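Local atomic coordinates of 3'-5'-exonuclease (Saccharomyces cerevisiae, PDB entry 3E2V), a protein that probably cuts double-stranded DNA without obvious specificity and degrades it in the 3'-to-5' direction, as a magnesium-binding hydrolase of the TatD type. Residues A[42-46]-A[347-352]; A[217-223]-A[239-244]; A[276-281]-A[365-369]. All coordinates share one frame. Numbering follows the deposited sequence.

In the fold
All three contacts lie in one TatD-type domain built as a TIM barrel. Contact 3 is the one beside the active site: it joins the loop after barrel strand 272-276 to helix 362-373, and its N277 side chain lies about 6 Å from the magnesium ion held by H253 and D303. Contacts 1 and 2 lie away from that site, on opposite sides of the chain's centre, with centres about 48 Å apart. Contact 1 ties helix 40-49 to residues 347-352; its centre is about 23 Å from that of contact 3, and strand 351-353 leads on into helix 362-373. Contact 2, a peripheral two-stranded sheet nested within the loop closed by contact 1, lies about 35 Å from contact 3, centre to centre.

Contact 1. Residues A[42-46]-A[347-352]; sequences KLLER and AEELYM
Residues 42-46 form a regular helical turn, with R46 N bonded to K42 O at 2.9 Å, inside helix 40-49, after the first TIM-barrel strand. Residues 347-352 run past it in a mostly extended course, broken by helical backbone angles at E348, and enter strand 351-353. That strand pairs in parallel with strand 334-336 (M352 backbone with K334 and V336), so the contact sets this outlying two-stranded sheet against helix 40-49, away from the metal site. The CA atoms come nearest at K42 and L350, 6.9 Å apart.

K42, its CA-CB bond toward the partner, lays CG 3.7 Å from L350 CD2, while NZ makes a weak hydrogen bond to A347 O, 3.3 Å. One turn later E45 (chi1 m, chi2 t) brings OE1 to 4.1 Å from L350 CD2. R46 follows with chi1-chi3 at m, t, m: its CG lies 3.7 Å from L350 CB and its NE 4.0 Å from M352 CG. Y351 O sits over a face of the guanidinium, 3.0 Å from NH1, at an angle too poor for a hydrogen bond.

L350 (m, t) thus meets K42, E45 and R46, spaced i, i+3, i+4. The stems of K42 and R46 pack on it; E45 borders it with its carboxylate. Long stems with charged tips suit this partly buried seam: R46 is paired by salt bridges to E358 (from NE) and D39 (from NH2), whereas K42 makes only its weak bond.

Contact 2. Residues A[217-223]-A[239-244]; sequences FVVGFTD and SGFYKF
A small two-stranded antiparallel sheet, its strands joined by a long loop, forms just after helix 207-219, an excursion from the barrel before strand 250-252. F217-V219 finish the helix; strands 221-222 and 241-242 then pair. F221 with Y242 is the hydrogen-bonded pair (CA-CA 5.5 Å), with F221 N to Y242 O at 3.0 Å and Y242 N to F221 O at 2.8 Å; T222 with F241 is non-hydrogen-bonded (CA-CA 4.2 Å). Beyond the strands, D223 N donates to G240 O and F244 N to F217 O, each at 2.8 Å, so the second segment also binds a helix-end carbonyl.

G220 leaves the helix at phi 108°, psi 141°, where a CB would jam against the preceding carbonyl and fall 2.5 Å from F241 CZ. G240 (phi 80°) is likewise a glycine position. Before it S239 forms an ST turn, its OG accepting from F241 N at 3.1 Å and also bonding to S237.

T222 and F241 occupy the more exposed face, T222 OG1 3.6 Å from F241 CD1 at the ring edge. On the other, F221 (chi1 p) puts CE2 3.7 Å from Y242 CB. F217 CB makes a CH-pi contact 3.5 Å from the F244 ring centroid. One water joins V218 O to F244 O, and a second D223 OD2 to Y242 OH.

The face carrying F221 and Y242 turns its aromatic bulk to helix 174-187 (F221 on E182, Y242 on K186); F217 touches L185, K186 forms a salt bridge with D223, and F244 packs back on L214 of helix 207-219.

Contact 3. Residues A[276-281]-A[365-369]; sequences VNGCSL and VAIVV
A tightly hydrogen-bonded turn meets its neighbouring helix mainly through apolar side chains, with no polar bond between them, while its polar groups are spent within the turn and on other partners. N277 (chi1 p) and S280 (chi1 m) serve each other: N277 N donates to S280 OG at 3.1 Å, and S280 N to N277 OD1 at 3.2 Å, the latter an Asx motif at the start of the 3-10 turn 278-280. S280 OG also bonds to F255 O, and N277 ND2 to E301 and S254.

V276 ends barrel strand 272-276 and points toward helix 362-373, whereas the CA-CB bond of N277 points away from it. This division suits the catalytic end of a TIM barrel, where the strands' C-terminal ends carry the metal site: the N277 side chain lies about 4 Å from those of H253 and D303, which bind magnesium.

On the helix, V365, V368 and V369, spaced i, i+3, i+4, turn one face to the loop; compact branched residues fit close packing here. V276 CG1 approaches V369 CG2 to 3.8 Å, and V276 O lies 3.6 Å from V365 CG1. L281 (chi1 m, chi2 t) reaches back, its CD1 4.0 Å from V365 CG1 and 3.7 Å from V368 CG1. V365 and V369 also cover L300 and L298 of the next strand, while C279 is disulfide-bonded to C307.

Contact 1. Residues A[42-46]-A[347-352]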
loop_
_atom_site.group_PDB
_atom_site.type_symbol
_atom_site.label_atom_id
_atom_site.label_comp_id
_atom_site.label_asym_id
_atom_site.label_seq_id
_atom_site.Cartn_x
_atom_site.Cartn_y
_atom_site.Cartn_z
ATOM N N LYS A 42 13.788 5.184 15.559
ATOM C CA LYS A 42 14.322 6.500 15.148
ATOM C C LYS A 42 13.727 6.988 13.820
ATOM O O LYS A 42 13.471 8.190 13.639
ATOM C CB LYS A 42 15.856 6.492 15.076
ATOM C CG LYS A 42 16.487 6.581 16.454
ATOM C CD LYS A 42 17.981 6.365 16.372
ATOM C CE LYS A 42 18.597 6.200 17.754
ATOM N NZ LYS A 42 19.054 7.501 18.295
ATOM N N LEU A 43 13.488 6.050 12.913
ATOM C CA LEU A 43 12.796 6.343 11.682
ATOM C C LEU A 43 11.428 6.968 11.964
ATOM O O LEU A 43 11.030 7.943 11.311
ATOM C CB LEU A 43 12.618 5.060 10.870
ATOM C CG LEU A 43 11.864 5.210 9.560
ATOM C CD1 LEU A 43 12.649 4.613 8.420
ATOM C CD2 LEU A 43 10.462 4.643 9.679
ATOM N N LEU A 44 10.703 6.395 12.918
ATOM C CA LEU A 44 9.380 6.910 13.255
ATOM C C LEU A 44 9.478 8.271 13.931
ATOM O O LEU A 44 8.627 9.128 13.692
ATOM C CB LEU A 44 8.598 5.888 14.089
ATOM C CG LEU A 44 8.245 4.592 13.332
ATOM C CD1 LEU A 44 7.817 3.474 14.287
ATOM C CD2 LEU A 44 7.178 4.805 12.239
ATOM N N GLU A 45 10.509 8.469 14.742
ATOM C CA GLU A 45 10.786 9.780 15.339
ATOM C C GLU A 45 11.059 10.845 14.271
ATOM O O GLU A 45 10.560 11.978 14.370
ATOM C CB GLU A 45 11.937 9.673 16.356
ATOM C CG GLU A 45 11.550 8.816 17.557
ATOM C CD GLU A 45 12.691 8.494 18.521
ATOM O OE1 GLU A 45 13.865 8.795 18.221
ATOM O OE2 GLU A 45 12.382 7.934 19.597
ATOM N N ARG A 46 11.829 10.495 13.239
ATOM C CA ARG A 46 12.085 11.414 12.120
ATOM C C ARG A 46 10.777 11.775 11.415
ATOM O O ARG A 46 10.537 12.947 11.091
ATOM C CB ARG A 46 13.068 10.828 11.107
ATOM C CG ARG A 46 14.488 10.744 11.629
ATOM C CD ARG A 46 15.445 10.356 10.543
ATOM N NE ARG A 46 15.378 8.950 10.111
ATOM C CZ ARG A 46 15.980 7.943 10.740
ATOM N NH1 ARG A 46 16.618 8.142 11.900
ATOM N NH2 ARG A 46 15.898 6.716 10.234
ATOM N N ALA A 347 24.140 8.450 19.354
ATOM C CA ALA A 347 23.948 9.902 19.415
ATOM C C ALA A 347 22.478 10.274 19.376
ATOM O O ALA A 347 21.641 9.498 18.911
ATOM C CB ALA A 347 24.688 10.579 18.288
ATOM N N GLU A 348 22.164 11.466 19.873
ATOM C CA GLU A 348 20.780 11.912 19.913
ATOM C C GLU A 348 20.293 12.423 18.555
ATOM O O GLU A 348 19.106 12.297 18.251
ATOM C CB GLU A 348 20.576 12.967 20.999
ATOM C CG GLU A 348 20.607 12.407 22.418
ATOM C CD GLU A 348 19.532 11.352 22.657
ATOM O OE1 GLU A 348 18.336 11.640 22.417
ATOM O OE2 GLU A 348 19.882 10.231 23.088
ATOM N N GLU A 349 21.204 12.966 17.745
ATOM C CA GLU A 349 20.869 13.444 16.395
ATOM C C GLU A 349 20.440 12.278 15.499
ATOM O O GLU A 349 20.952 11.168 15.632
ATOM C CB GLU A 349 22.035 14.190 15.756
ATOM C CG GLU A 349 21.715 14.724 14.366
ATOM C CD GLU A 349 22.768 15.659 13.813
ATOM O OE1 GLU A 349 23.772 15.926 14.511
ATOM O OE2 GLU A 349 22.586 16.122 12.664
ATOM N N LEU A 350 19.510 12.554 14.586
ATOM C CA LEU A 350 18.877 11.536 13.751
ATOM C C LEU A 350 19.446 11.546 12.345
ATOM O O LEU A 350 19.605 12.606 11.727
ATOM C CB LEU A 350 17.365 11.792 13.722
ATOM C CG LEU A 350 16.638 11.643 15.064
ATOM C CD1 LEU A 350 15.226 12.251 14.979
ATOM C CD2 LEU A 350 16.575 10.199 15.546
ATOM N N TYR A 351 19.739 10.355 11.831
ATOM C CA TYR A 351 20.388 10.193 10.532
ATOM C C TYR A 351 19.627 9.235 9.634
ATOM O O TYR A 351 19.065 8.258 10.128
ATOM C CB TYR A 351 21.793 9.606 10.705
ATOM C CG TYR A 351 22.829 10.563 11.245
ATOM C CD1 TYR A 351 23.731 11.181 10.383
ATOM C CD2 TYR A 351 22.929 10.814 12.610
ATOM C CE1 TYR A 351 24.703 12.048 10.873
ATOM C CE2 TYR A 351 23.895 11.694 13.105
ATOM C CZ TYR A 351 24.769 12.290 12.226
ATOM O OH TYR A 351 25.735 13.162 12.694
ATOM N N MET A 352 19.641 9.523 8.333
ATOM C CA MET A 352 19.040 8.684 7.289
ATOM C C MET A 352 20.129 7.913 6.556
ATOM O O MET A 352 21.325 8.195 6.723
ATOM C CB MET A 352 18.255 9.531 6.270
ATOM C CG MET A 352 17.204 10.447 6.916
ATOM S SD MET A 352 16.280 11.592 5.806
ATOM C CE MET A 352 15.179 10.431 4.986
#

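Contact 2. Residues A[217-223]-A[239-244]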
loop_
_atom_site.group_PDB
_atom_site.type_symbol
_atom_site.label_atom_id
_atom_site.label_comp_id
_atom_site.label_asym_id
_atom_site.label_seq_id
_atom_site.Cartn_x
_atom_site.Cartn_y
_atom_site.Cartn_z
ATOM N N PHE A 217 -17.669 -6.961 -8.825
ATOM C CA PHE A 217 -17.990 -6.698 -7.430
ATOM C C PHE A 217 -18.686 -5.340 -7.229
ATOM O O PHE A 217 -19.473 -5.182 -6.304
ATOM C CB PHE A 217 -16.706 -6.739 -6.599
ATOM C CG PHE A 217 -16.151 -8.128 -6.397
ATOM C CD1 PHE A 217 -16.465 -8.862 -5.241
ATOM C CD2 PHE A 217 -15.338 -8.723 -7.364
ATOM C CE1 PHE A 217 -15.959 -10.158 -5.059
ATOM C CE2 PHE A 217 -14.814 -10.011 -7.172
ATOM C CZ PHE A 217 -15.136 -10.730 -6.030
ATOM N N VAL A 218 -18.372 -4.360 -8.077
ATOM C CA VAL A 218 -19.032 -3.053 -7.990
ATOM C C VAL A 218 -20.526 -3.179 -8.325
ATOM O O VAL A 218 -21.379 -2.626 -7.607
ATOM C CB VAL A 218 -18.332 -2.003 -8.914
ATOM C CG1 VAL A 218 -19.211 -0.751 -9.093
ATOM C CG2 VAL A 218 -16.958 -1.627 -8.342
ATOM N N VAL A 219 -20.833 -3.935 -9.385
ATOM C CA VAL A 219 -22.229 -4.149 -9.823
ATOM C C VAL A 219 -22.903 -5.262 -9.045
ATOM O O VAL A 219 -24.095 -5.165 -8.742
ATOM C CB VAL A 219 -22.307 -4.437 -11.329
ATOM C CG1 VAL A 219 -23.762 -4.746 -11.746
ATOM C CG2 VAL A 219 -21.756 -3.232 -12.088
ATOM N N GLY A 220 -22.134 -6.291 -8.693
ATOM C CA GLY A 220 -22.648 -7.482 -8.007
ATOM C C GLY A 220 -22.682 -8.699 -8.920
ATOM O O GLY A 220 -22.972 -8.584 -10.112
ATOM N N PHE A 221 -22.336 -9.860 -8.371
ATOM C CA PHE A 221 -22.463 -11.121 -9.121
ATOM C C PHE A 221 -22.691 -12.269 -8.161
ATOM O O PHE A 221 -22.387 -12.169 -6.977
ATOM C CB PHE A 221 -21.224 -11.399 -9.981
ATOM C CG PHE A 221 -20.024 -11.823 -9.183
ATOM C CD1 PHE A 221 -19.655 -13.159 -9.090
ATOM C CD2 PHE A 221 -19.280 -10.868 -8.500
ATOM C CE1 PHE A 221 -18.536 -13.530 -8.331
ATOM C CE2 PHE A 221 -18.183 -11.224 -7.744
ATOM C CZ PHE A 221 -17.799 -12.548 -7.665
ATOM N N THR A 222 -23.205 -13.372 -8.700
ATOM C CA THR A 222 -23.519 -14.549 -7.910
ATOM C C THR A 222 -22.551 -15.678 -8.244
ATOM O O THR A 222 -22.343 -15.998 -9.413
ATOM C CB THR A 222 -24.988 -14.982 -8.148
ATOM O OG1 THR A 222 -25.846 -13.897 -7.785
ATOM C CG2 THR A 222 -25.349 -16.198 -7.289
ATOM N N ASP A 223 -21.944 -16.242 -7.197
ATOM C CA ASP A 223 -20.977 -17.326 -7.342
ATOM C C ASP A 223 -21.654 -18.637 -6.950
ATOM O O ASP A 223 -21.603 -19.045 -5.792
ATOM C CB ASP A 223 -19.764 -17.063 -6.448
ATOM C CG ASP A 223 -18.717 -18.167 -6.530
ATOM O OD1 ASP A 223 -18.734 -18.984 -7.468
ATOM O OD2 ASP A 223 -17.864 -18.220 -5.624
ATOM N N SER A 239 -26.778 -16.916 -0.424
ATOM C CA SER A 239 -27.147 -16.577 -1.802
ATOM C C SER A 239 -25.998 -16.703 -2.786
ATOM O O SER A 239 -26.223 -16.965 -3.969
ATOM C CB SER A 239 -27.731 -15.160 -1.883
ATOM O OG SER A 239 -26.721 -14.180 -1.672
ATOM N N GLY A 240 -24.772 -16.500 -2.309
ATOM C CA GLY A 240 -23.612 -16.460 -3.195
ATOM C C GLY A 240 -23.423 -15.126 -3.907
ATOM O O GLY A 240 -22.593 -15.021 -4.818
ATOM N N PHE A 241 -24.235 -14.134 -3.527
ATOM C CA PHE A 241 -24.192 -12.808 -4.148
ATOM C C PHE A 241 -23.132 -11.931 -3.482
ATOM O O PHE A 241 -23.213 -11.616 -2.286
ATOM C CB PHE A 241 -25.569 -12.134 -4.077
ATOM C CG PHE A 241 -25.639 -10.798 -4.772
ATOM C CD1 PHE A 241 -25.556 -10.706 -6.145
ATOM C CD2 PHE A 241 -25.833 -9.643 -4.036
ATOM C CE1 PHE A 241 -25.643 -9.472 -6.797
ATOM C CE2 PHE A 241 -25.916 -8.402 -4.673
ATOM C CZ PHE A 241 -25.822 -8.321 -6.057
ATOM N N TYR A 242 -22.146 -11.551 -4.289
ATOM C CA TYR A 242 -21.038 -10.688 -3.874
ATOM C C TYR A 242 -21.208 -9.294 -4.474
ATOM O O TYR A 242 -21.264 -9.154 -5.695
ATOM C CB TYR A 242 -19.715 -11.265 -4.356
ATOM C CG TYR A 242 -19.306 -12.514 -3.606
ATOM C CD1 TYR A 242 -18.645 -12.417 -2.387
ATOM C CD2 TYR A 242 -19.604 -13.780 -4.104
ATOM C CE1 TYR A 242 -18.272 -13.543 -1.678
ATOM C CE2 TYR A 242 -19.237 -14.919 -3.405
ATOM C CZ TYR A 242 -18.566 -14.788 -2.194
ATOM O OH TYR A 242 -18.187 -15.905 -1.490
ATOM N N LYS A 243 -21.252 -8.273 -3.619
ATOM C CA LYS A 243 -21.272 -6.886 -4.087
ATOM C C LYS A 243 -20.621 -5.990 -3.049
ATOM O O LYS A 243 -20.939 -6.097 -1.869
ATOM C CB LYS A 243 -22.720 -6.397 -4.367
ATOM C CG LYS A 243 -22.772 -5.024 -5.010
ATOM C CD LYS A 243 -24.204 -4.542 -5.221
ATOM C CE LYS A 243 -24.176 -3.214 -5.978
ATOM N NZ LYS A 243 -25.546 -2.602 -6.085
ATOM N N PHE A 244 -19.735 -5.094 -3.478
ATOM C CA PHE A 244 -19.160 -4.151 -2.530
ATOM C C PHE A 244 -20.240 -3.284 -1.880
ATOM O O PHE A 244 -21.176 -2.808 -2.536
ATOM C CB PHE A 244 -18.174 -3.207 -3.204
ATOM C CG PHE A 244 -16.916 -3.851 -3.728
ATOM C CD1 PHE A 244 -16.318 -4.961 -3.117
ATOM C CD2 PHE A 244 -16.277 -3.265 -4.805
ATOM C CE1 PHE A 244 -15.115 -5.509 -3.633
ATOM C CE2 PHE A 244 -15.078 -3.798 -5.313
ATOM C CZ PHE A 244 -14.492 -4.915 -4.715
HETATM O O HOH W 1 -20.968 -1.637 -5.066
HETATM O O HOH W 2 -18.143 -18.107 -3.018
#

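Contact 3. Residues A[276-281]-A[365-369]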
loop_
_atom_site.group_PDB
_atom_site.type_symbol
_atom_site.label_atom_id
_atom_site.label_comp_id
_atom_site.label_asym_id
_atom_site.label_seq_id
_atom_site.Cartn_x
_atom_site.Cartn_y
_atom_site.Cartn_z
ATOM N N VAL A 276 -0.525 8.276 -4.558
ATOM C CA VAL A 276 0.555 8.958 -5.265
ATOM C C VAL A 276 1.789 9.013 -4.365
ATOM O O VAL A 276 1.743 9.532 -3.250
ATOM C CB VAL A 276 0.111 10.386 -5.645
ATOM C CG1 VAL A 276 1.275 11.228 -6.221
ATOM C CG2 VAL A 276 -1.042 10.329 -6.640
ATOM N N ASN A 277 2.884 8.438 -4.863
ATOM C CA ASN A 277 4.168 8.487 -4.188
ATOM C C ASN A 277 5.235 8.982 -5.171
ATOM O O ASN A 277 4.916 9.399 -6.284
ATOM C CB ASN A 277 4.530 7.098 -3.636
ATOM C CG ASN A 277 4.576 6.023 -4.718
ATOM O OD1 ASN A 277 5.080 6.250 -5.823
ATOM N ND2 ASN A 277 4.085 4.841 -4.397
ATOM N N GLY A 278 6.503 8.917 -4.779
ATOM C CA GLY A 278 7.569 9.420 -5.644
ATOM C C GLY A 278 7.646 8.698 -6.970
ATOM O O GLY A 278 8.004 9.308 -7.979
ATOM N N CYS A 279 7.313 7.409 -6.993
ATOM C CA CYS A 279 7.315 6.653 -8.253
ATOM C C CYS A 279 6.235 7.150 -9.232
ATOM O O CYS A 279 6.400 7.049 -10.454
ATOM C CB CYS A 279 7.174 5.145 -7.997
ATOM S SG CYS A 279 8.615 4.380 -7.212
ATOM N N SER A 280 5.143 7.686 -8.685
ATOM C CA SER A 280 4.051 8.271 -9.454
ATOM C C SER A 280 4.428 9.613 -10.081
ATOM O O SER A 280 3.588 10.198 -10.766
ATOM C CB SER A 280 2.865 8.560 -8.520
ATOM O OG SER A 280 2.505 7.409 -7.775
ATOM N N LEU A 281 5.643 10.115 -9.811
ATOM C CA LEU A 281 6.020 11.514 -10.136
ATOM C C LEU A 281 7.353 11.596 -10.911
ATOM O O LEU A 281 8.006 12.658 -10.953
ATOM C CB LEU A 281 6.078 12.361 -8.840
ATOM C CG LEU A 281 4.810 12.402 -7.958
ATOM C CD1 LEU A 281 5.166 12.939 -6.572
ATOM C CD2 LEU A 281 3.735 13.245 -8.628
ATOM N N VAL A 365 6.517 14.611 -1.251
ATOM C CA VAL A 365 5.454 14.219 -2.183
ATOM C C VAL A 365 4.391 15.325 -2.222
ATOM O O VAL A 365 3.934 15.708 -3.303
ATOM C CB VAL A 365 4.838 12.859 -1.792
ATOM C CG1 VAL A 365 3.845 12.368 -2.861
ATOM C CG2 VAL A 365 5.947 11.830 -1.579
ATOM N N ALA A 366 4.046 15.867 -1.047
ATOM C CA ALA A 366 3.014 16.906 -0.962
ATOM C C ALA A 366 3.450 18.172 -1.728
ATOM O O ALA A 366 2.661 18.763 -2.465
ATOM C CB ALA A 366 2.716 17.235 0.492
ATOM N N ILE A 367 4.719 18.548 -1.586
ATOM C CA ILE A 367 5.236 19.738 -2.292
ATOM C C ILE A 367 5.095 19.536 -3.791
ATOM O O ILE A 367 4.589 20.401 -4.513
ATOM C CB ILE A 367 6.719 19.977 -1.961
ATOM C CG1 ILE A 367 6.825 20.615 -0.583
ATOM C CG2 ILE A 367 7.395 20.870 -3.028
ATOM C CD1 ILE A 367 8.253 20.514 0.004
ATOM N N VAL A 368 5.531 18.380 -4.275
ATOM C CA VAL A 368 5.469 18.129 -5.713
ATOM C C VAL A 368 4.017 18.150 -6.222
ATOM O O VAL A 368 3.715 18.791 -7.233
ATOM C CB VAL A 368 6.154 16.795 -6.071
ATOM C CG1 VAL A 368 5.937 16.442 -7.545
ATOM C CG2 VAL A 368 7.648 16.855 -5.722
ATOM N N VAL A 369 3.125 17.453 -5.527
ATOM C CA VAL A 369 1.740 17.369 -5.980
ATOM C C VAL A 369 1.092 18.758 -5.972
ATOM O O VAL A 369 0.366 19.101 -6.904
ATOM C CB VAL A 369 0.952 16.332 -5.133
ATOM C CG1 VAL A 369 -0.545 16.393 -5.451
ATOM C CG2 VAL A 369 1.488 14.920 -5.395
#